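Local coordinates for glucose dehydrogenase (PDB 2B5W), which oxidises D-glucose and related aldose sugars with NAD(+) or, preferably, NADP(+), as a zinc-dependent homodimeric dehydrogenase, at residues T250-P253 with K254-I257; E281-A284 with G285-H288. The protein carries 1 engineered substitution. All blocks are in the same frame, centred on the assembly; numbering follows the deposited sequence.

How the contacts relate
Going down the chain from the N terminus, contact 1 comes first. The 250-257 run leaves strand 243-248 of the parallel Rossmann sheet, turns beside the NADP and enters helix 253-262. Further on come strand 267-271 of the same sheet and strand 279-283, and contact 2 (281-288) is the corner where the latter gives way to helix 284-293. Each contact closes a tight local turn; the two stand in series, neither enclosing nor crossing the other, with centres about 14 Å apart. They touch where Ile257 CG2 packs 3.8 Å from Val282 CG1 and where the carbonyl of Ile257 meets the Phe287 ring. Both also reach the second subunit, so together they join cofactor pocket, sheet and dimer interface.

Contact 1 (T250-P253 with K254-I257); sequences TGFP and KHAI. With NAP (NADP nicotinamide-adenine-dinucleotide phosphate), chain I.
Lys254 opens the helical half by laying its CB 3.7 Å from CE2 of Phe252; the two side chains run alongside each other in the same direction, and the lysine's extended chain carries NZ on to a bound citrate, probably from the crystallisation liquor. His255 uses both its backbone and its ring. Its backbone N bonds Phe252 O at 2.9 Å. At the ring edge, ND1 shares a 2.8 Å hydrogen bond with Thr250 OG1, while NE2 is hydrogen-bonded to the citrate. A chi1 of 56° turns the threonine hydroxyl toward both the imidazole and the Phe252 amide, and Phe252 N donates to OG1 at 3.1 Å, forming an ST turn. Such a turn sits here between a Rossmann strand and its following helix, at the adenine end of the NADP site. Phe252 directs its edge at the His255 face, a T-shaped pair with planes at 58°; CD2 lies over the imidazole centre. One face of the phenyl ring receives the adenine amino group, N6A, 3.5 Å from Phe252 CD2, while C6A of the adenine lies at the imidazole edge, 3.6 Å from His255 CE1. Ala256 N makes a weak bond to Pro253 O, and Ile257 N gives the same oxygen another weak one at 3.5 Å.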
ATOM      1  N   THR A 250     -15.428  -8.510  -1.761  1.00 19.68           N
ATOM      2  CA  THR A 250     -16.623  -8.857  -1.010  1.00 23.24           C
ATOM      3  C   THR A 250     -17.385  -7.656  -0.506  1.00 24.12           C
ATOM      4  O   THR A 250     -18.585  -7.734  -0.246  1.00 22.74           O
ATOM      5  CB  THR A 250     -16.281  -9.699   0.222  1.00 19.86           C
ATOM      6  OG1 THR A 250     -15.330  -8.999   1.043  1.00 19.74           O
ATOM      7  CG2 THR A 250     -15.663 -11.011  -0.143  1.00 20.50           C
ATOM      8  N   GLY A 251     -16.698  -6.542  -0.286  1.00 22.74           N
ATOM      9  CA  GLY A 251     -17.319  -5.414   0.379  1.00 25.19           C
ATOM     10  C   GLY A 251     -17.542  -5.671   1.860  1.00 26.05           C
ATOM     11  O   GLY A 251     -18.349  -4.969   2.479  1.00 28.72           O
ATOM     12  N   PHE A 252     -16.820  -6.635   2.433  1.00 20.54           N
ATOM     13  CA  PHE A 252     -16.981  -7.045   3.852  1.00 22.49           C
ATOM     14  C   PHE A 252     -15.799  -6.494   4.641  1.00 19.59           C
ATOM     15  O   PHE A 252     -14.690  -6.989   4.497  1.00 24.72           O
ATOM     16  CB  PHE A 252     -17.009  -8.580   3.940  1.00 21.36           C
ATOM     17  CG  PHE A 252     -17.467  -9.154   5.291  1.00 24.11           C
ATOM     18  CD1 PHE A 252     -18.772  -8.983   5.755  1.00 43.38           C
ATOM     19  CD2 PHE A 252     -16.597  -9.922   6.039  1.00 24.81           C
ATOM     20  CE1 PHE A 252     -19.172  -9.565   6.981  1.00 29.13           C
ATOM     21  CE2 PHE A 252     -16.982 -10.509   7.256  1.00 26.58           C
ATOM     22  CZ  PHE A 252     -18.268 -10.312   7.725  1.00 25.12           C
ATOM     23  N   PRO A 253     -16.032  -5.494   5.485  1.00 28.14           N
ATOM     24  CA  PRO A 253     -14.935  -4.803   6.201  1.00 32.80           C
ATOM     25  C   PRO A 253     -13.953  -5.658   6.981  1.00 31.50           C
ATOM     26  O   PRO A 253     -12.746  -5.365   7.021  1.00 30.24           O
ATOM     27  CB  PRO A 253     -15.683  -3.851   7.121  1.00 36.17           C
ATOM     28  CG  PRO A 253     -16.911  -3.558   6.373  1.00 29.77           C
ATOM     29  CD  PRO A 253     -17.324  -4.841   5.737  1.00 28.32           C
ATOM     30  N   LYS A 254     -14.436  -6.734   7.584  1.00 24.48           N
ATOM     31  CA  LYS A 254     -13.522  -7.621   8.257  1.00 22.27           C
ATOM     32  C   LYS A 254     -12.411  -8.180   7.345  1.00 28.76           C
ATOM     33  O   LYS A 254     -11.321  -8.474   7.803  1.00 24.07           O
ATOM     34  CB  LYS A 254     -14.260  -8.764   8.963  1.00 26.03           C
ATOM     35  CG  LYS A 254     -15.239  -8.258  10.025  1.00 30.71           C
ATOM     36  CD  LYS A 254     -15.789  -9.404  10.879  1.00 31.73           C
ATOM     37  CE  LYS A 254     -16.420  -8.879  12.170  1.00 40.15           C
ATOM     38  NZ  LYS A 254     -17.124  -9.950  12.926  1.00 39.74           N
ATOM     39  N   HIS A 255     -12.701  -8.340   6.067  1.00 27.22           N
ATOM     40  CA  HIS A 255     -11.700  -8.826   5.137  1.00 22.59           C
ATOM     41  C   HIS A 255     -10.564  -7.834   4.901  1.00 21.96           C
ATOM     42  O   HIS A 255      -9.437  -8.251   4.703  1.00 23.33           O
ATOM     43  CB  HIS A 255     -12.364  -9.187   3.827  1.00 21.66           C
ATOM     44  CG  HIS A 255     -13.274 -10.351   3.955  1.00 23.02           C
ATOM     45  ND1 HIS A 255     -14.260 -10.627   3.039  1.00 22.33           N
ATOM     46  CD2 HIS A 255     -13.366 -11.302   4.917  1.00 25.05           C
ATOM     47  CE1 HIS A 255     -14.907 -11.714   3.421  1.00 27.12           C
ATOM     48  NE2 HIS A 255     -14.387 -12.140   4.555  1.00 24.02           N
ATOM     49  N   ALA A 256     -10.853  -6.542   4.916  1.00 24.79           N
ATOM     50  CA  ALA A 256      -9.788  -5.542   4.798  1.00 27.69           C
ATOM     51  C   ALA A 256      -8.789  -5.685   5.949  1.00 32.10           C
ATOM     52  O   ALA A 256      -7.584  -5.713   5.733  1.00 30.14           O
ATOM     53  CB  ALA A 256     -10.364  -4.144   4.747  1.00 24.61           C
ATOM     54  N   ILE A 257      -9.305  -5.840   7.166  1.00 26.41           N
ATOM     55  CA  ILE A 257      -8.472  -5.969   8.368  1.00 25.62           C
ATOM     56  C   ILE A 257      -7.721  -7.281   8.438  1.00 23.31           C
ATOM     57  O   ILE A 257      -6.529  -7.336   8.711  1.00 25.01           O
ATOM     58  CB  ILE A 257      -9.357  -5.849   9.643  1.00 30.14           C
ATOM     59  CG1 ILE A 257     -10.176  -4.553   9.649  1.00 32.32           C
ATOM     60  CG2 ILE A 257      -8.499  -6.017  10.897  1.00 32.23           C
ATOM     61  CD1 ILE A 257      -9.357  -3.279   9.708  1.00 34.34           C
TER
HETATM   62  PA  NAP I 701     -21.269  -9.152  -5.614  1.00 29.21           P
HETATM   63  O1A NAP I 701     -22.225  -8.654  -4.639  1.00 41.82           O
HETATM   64  O2A NAP I 701     -21.929  -9.831  -6.823  1.00 40.03           O
HETATM   65  O5B NAP I 701     -20.286 -10.203  -4.968  1.00 25.06           O
HETATM   66  C5B NAP I 701     -19.808 -10.139  -3.652  1.00 22.79           C
HETATM   67  C4B NAP I 701     -19.649 -11.600  -3.292  1.00 18.07           C
HETATM   68  O4B NAP I 701     -18.946 -11.666  -2.072  1.00 20.32           O
HETATM   69  C3B NAP I 701     -20.987 -12.342  -3.114  1.00 22.94           C
HETATM   70  O3B NAP I 701     -21.116 -13.463  -3.975  1.00 20.77           O
HETATM   71  C2B NAP I 701     -20.979 -12.751  -1.640  1.00 22.46           C
HETATM   72  O2B NAP I 701     -21.471 -14.056  -1.380  1.00 23.78           O
HETATM   73  C1B NAP I 701     -19.513 -12.692  -1.286  1.00 23.06           C
HETATM   74  N9A NAP I 701     -19.319 -12.377   0.116  1.00 20.89           N
HETATM   75  C8A NAP I 701     -19.760 -11.256   0.779  1.00 22.29           C
HETATM   76  N7A NAP I 701     -19.381 -11.350   2.068  1.00 21.06           N
HETATM   77  C5A NAP I 701     -18.738 -12.553   2.242  1.00 21.56           C
HETATM   78  C6A NAP I 701     -18.145 -13.195   3.333  1.00 23.68           C
HETATM   79  N6A NAP I 701     -18.171 -12.683   4.582  1.00 23.39           N
HETATM   80  N1A NAP I 701     -17.556 -14.425   3.155  1.00 22.08           N
HETATM   81  C2A NAP I 701     -17.516 -15.023   1.913  1.00 22.32           C
HETATM   82  N3A NAP I 701     -18.102 -14.403   0.824  1.00 20.37           N
HETATM   83  C4A NAP I 701     -18.683 -13.189   0.987  1.00 19.56           C
HETATM   84  O3  NAP I 701     -20.450  -7.954  -6.272  1.00 33.84           O
HETATM   85  PN  NAP I 701     -19.396  -7.919  -7.500  1.00 24.15           P
HETATM   86  O1N NAP I 701     -18.573  -9.160  -7.573  1.00 21.34           O
HETATM   87  O2N NAP I 701     -20.003  -7.363  -8.751  1.00 24.69           O
HETATM   88  O5D NAP I 701     -18.590  -6.802  -6.691  1.00 23.10           O
HETATM   89  C5D NAP I 701     -17.741  -7.159  -5.617  1.00 23.51           C
HETATM   90  C4D NAP I 701     -17.379  -5.931  -4.784  1.00 30.87           C
HETATM   91  O4D NAP I 701     -16.598  -5.057  -5.604  1.00 23.56           O
HETATM   92  C3D NAP I 701     -18.589  -5.121  -4.311  1.00 26.91           C
HETATM   93  O3D NAP I 701     -18.407  -4.671  -2.983  1.00 26.03           O
HETATM   94  C2D NAP I 701     -18.629  -3.961  -5.300  1.00 28.07           C
HETATM   95  O2D NAP I 701     -19.297  -2.812  -4.849  1.00 28.05           O
HETATM   96  C1D NAP I 701     -17.137  -3.737  -5.544  1.00 19.09           C
HETATM   97  N1N NAP I 701     -16.772  -3.131  -6.831  1.00 22.93           N
HETATM   98  C2N NAP I 701     -15.842  -2.141  -6.752  1.00 25.84           C
HETATM   99  C3N NAP I 701     -15.364  -1.575  -7.900  1.00 24.97           C
HETATM  100  C7N NAP I 701     -14.214  -0.627  -7.725  1.00 22.34           C
HETATM  101  O7N NAP I 701     -13.924   0.056  -8.903  1.00 23.14           O
HETATM  102  N7N NAP I 701     -13.594  -0.512  -6.519  1.00 17.09           N
HETATM  103  C4N NAP I 701     -15.834  -1.951  -9.164  1.00 23.49           C
HETATM  104  C5N NAP I 701     -16.776  -2.970  -9.229  1.00 23.96           C
HETATM  105  C6N NAP I 701     -17.225  -3.581  -8.049  1.00 23.61           C
HETATM  106  P2B NAP I 701     -23.066 -14.337  -1.039  1.00 22.43           P
HETATM  107  O1X NAP I 701     -23.910 -14.069  -2.175  1.00 22.30           O
HETATM  108  O2X NAP I 701     -23.054 -15.819  -0.611  1.00 21.92           O
HETATM  109  O3X NAP I 701     -23.480 -13.455   0.144  1.00 23.12           O

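Contact 2 (E281-A284 with G285-H288)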
ATOM      1  N   GLU A 281     -14.785  -4.572  17.444  1.00 35.95           N
ATOM      2  CA  GLU A 281     -13.464  -4.723  18.029  1.00 42.82           C
ATOM      3  C   GLU A 281     -12.447  -5.256  17.014  1.00 42.13           C
ATOM      4  O   GLU A 281     -12.654  -6.312  16.418  1.00 36.14           O
ATOM      5  CB  GLU A 281     -13.498  -5.650  19.252  1.00 35.11           C
ATOM      6  CG  GLU A 281     -12.116  -5.902  19.848  1.00 47.29           C
ATOM      7  CD  GLU A 281     -12.141  -6.593  21.201  1.00 69.34           C
ATOM      8  OE1 GLU A 281     -11.832  -7.806  21.262  1.00 61.54           O
ATOM      9  OE2 GLU A 281     -12.435  -5.916  22.209  1.00 51.27           O
ATOM     10  N   VAL A 282     -11.332  -4.526  16.874  1.00 33.46           N
ATOM     11  CA  VAL A 282     -10.199  -4.890  16.018  1.00 31.40           C
ATOM     12  C   VAL A 282      -8.918  -4.868  16.833  1.00 29.90           C
ATOM     13  O   VAL A 282      -8.685  -3.906  17.572  1.00 31.63           O
ATOM     14  CB  VAL A 282     -10.064  -3.857  14.886  1.00 31.26           C
ATOM     15  CG1 VAL A 282      -8.778  -4.069  14.092  1.00 40.07           C
ATOM     16  CG2 VAL A 282     -11.294  -3.914  13.974  1.00 35.46           C
ATOM     17  N   ASP A 283      -8.092  -5.903  16.711  1.00 31.53           N
ATOM     18  CA  ASP A 283      -6.755  -5.849  17.252  1.00 27.24           C
ATOM     19  C   ASP A 283      -5.890  -5.008  16.271  1.00 28.65           C
ATOM     20  O   ASP A 283      -5.211  -5.552  15.400  1.00 30.38           O
ATOM     21  CB  ASP A 283      -6.148  -7.218  17.469  1.00 32.78           C
ATOM     22  CG  ASP A 283      -4.922  -7.169  18.354  1.00 37.32           C
ATOM     23  OD1 ASP A 283      -4.206  -6.139  18.354  1.00 33.58           O
ATOM     24  OD2 ASP A 283      -4.579  -8.110  19.089  1.00 42.55           O
ATOM     25  N   ALA A 284      -5.949  -3.693  16.464  1.00 29.91           N
ATOM     26  CA  ALA A 284      -5.228  -2.725  15.647  1.00 35.16           C
ATOM     27  C   ALA A 284      -3.716  -2.835  15.867  1.00 30.17           C
ATOM     28  O   ALA A 284      -2.934  -2.583  14.955  1.00 25.91           O
ATOM     29  CB  ALA A 284      -5.717  -1.339  15.973  1.00 34.74           C
ATOM     30  N   GLY A 285      -3.279  -3.186  17.077  1.00 25.70           N
ATOM     31  CA  GLY A 285      -1.880  -3.457  17.331  1.00 27.96           C
ATOM     32  C   GLY A 285      -1.319  -4.553  16.451  1.00 30.33           C
ATOM     33  O   GLY A 285      -0.233  -4.403  15.871  1.00 28.81           O
ATOM     34  N   ALA A 286      -2.048  -5.665  16.347  1.00 27.18           N
ATOM     35  CA  ALA A 286      -1.598  -6.783  15.530  1.00 34.67           C
ATOM     36  C   ALA A 286      -1.593  -6.432  14.029  1.00 23.02           C
ATOM     37  O   ALA A 286      -0.704  -6.865  13.328  1.00 28.06           O
ATOM     38  CB  ALA A 286      -2.476  -8.039  15.779  1.00 35.60           C
ATOM     39  N   PHE A 287      -2.609  -5.711  13.596  1.00 25.87           N
ATOM     40  CA  PHE A 287      -2.730  -5.204  12.222  1.00 26.04           C
ATOM     41  C   PHE A 287      -1.504  -4.362  11.885  1.00 25.24           C
ATOM     42  O   PHE A 287      -0.792  -4.610  10.924  1.00 22.54           O
ATOM     43  CB  PHE A 287      -4.010  -4.379  12.111  1.00 23.96           C
ATOM     44  CG  PHE A 287      -4.131  -3.586  10.853  1.00 26.19           C
ATOM     45  CD1 PHE A 287      -4.728  -4.138   9.731  1.00 30.32           C
ATOM     46  CD2 PHE A 287      -3.650  -2.276  10.778  1.00 27.24           C
ATOM     47  CE1 PHE A 287      -4.870  -3.396   8.553  1.00 28.95           C
ATOM     48  CE2 PHE A 287      -3.765  -1.546   9.589  1.00 29.05           C
ATOM     49  CZ  PHE A 287      -4.376  -2.115   8.480  1.00 32.26           C
ATOM     50  N   HIS A 288      -1.250  -3.363  12.724  1.00 25.62           N
ATOM     51  CA  HIS A 288      -0.181  -2.393  12.529  1.00 22.01           C
ATOM     52  C   HIS A 288       1.170  -3.073  12.535  1.00 20.83           C
ATOM     53  O   HIS A 288       1.947  -2.902  11.612  1.00 22.17           O
ATOM     54  CB  HIS A 288      -0.300  -1.368  13.661  1.00 22.60           C
ATOM     55  CG  HIS A 288       0.627  -0.194  13.573  1.00 26.41           C
ATOM     56  ND1 HIS A 288       0.493   0.887  14.420  1.00 26.83           N
ATOM     57  CD2 HIS A 288       1.686   0.082  12.773  1.00 24.14           C
ATOM     58  CE1 HIS A 288       1.411   1.793  14.124  1.00 25.24           C
ATOM     59  NE2 HIS A 288       2.145   1.333  13.122  1.00 23.62           N
TER
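Asp283 caps the helix that holds Ala286: it is the N-cap of helix 284-293, the last residue of a strand turning straight into a helix, and also the centre of an inverse gamma turn. Its CB lies 4.1 Å from the methyl of Ala286. With CG anti to the backbone N (chi1 -165°), the carboxylate is brought toward the first helical amides, and CG comes to 3.7 Å from Ala286 CB. OD1 then accepts from Ala286 N at 3.0 Å, a fairly straight bond (159°) that meets the oxygen from well above the carboxylate plane. The same OD1 takes a second hydrogen bond, from Trp278 N of the second subunit, so one oxygen grips both the helix start and the dimer interface. The other oxygen, OD2, rests 3.9 Å from Ala286 CB. An alanine in place of Asp283 would remove OD1, and the amides of Ala286 and of Trp278 in the neighbouring subunit would probably both be left without their acceptor. Behind the cap the backbone takes over, with Phe287 N bonded to Asp283 O at 3.2 Å. Strand residues Glu281 to Asp283 pair antiparallel with a strand of the second subunit, carrying the sheet across the interface. His288 NE2 is hydrogen-bonded to Glu248 OE1 of that subunit, and the backbone N of His288 bonds Ala284 O at 2.9 Å.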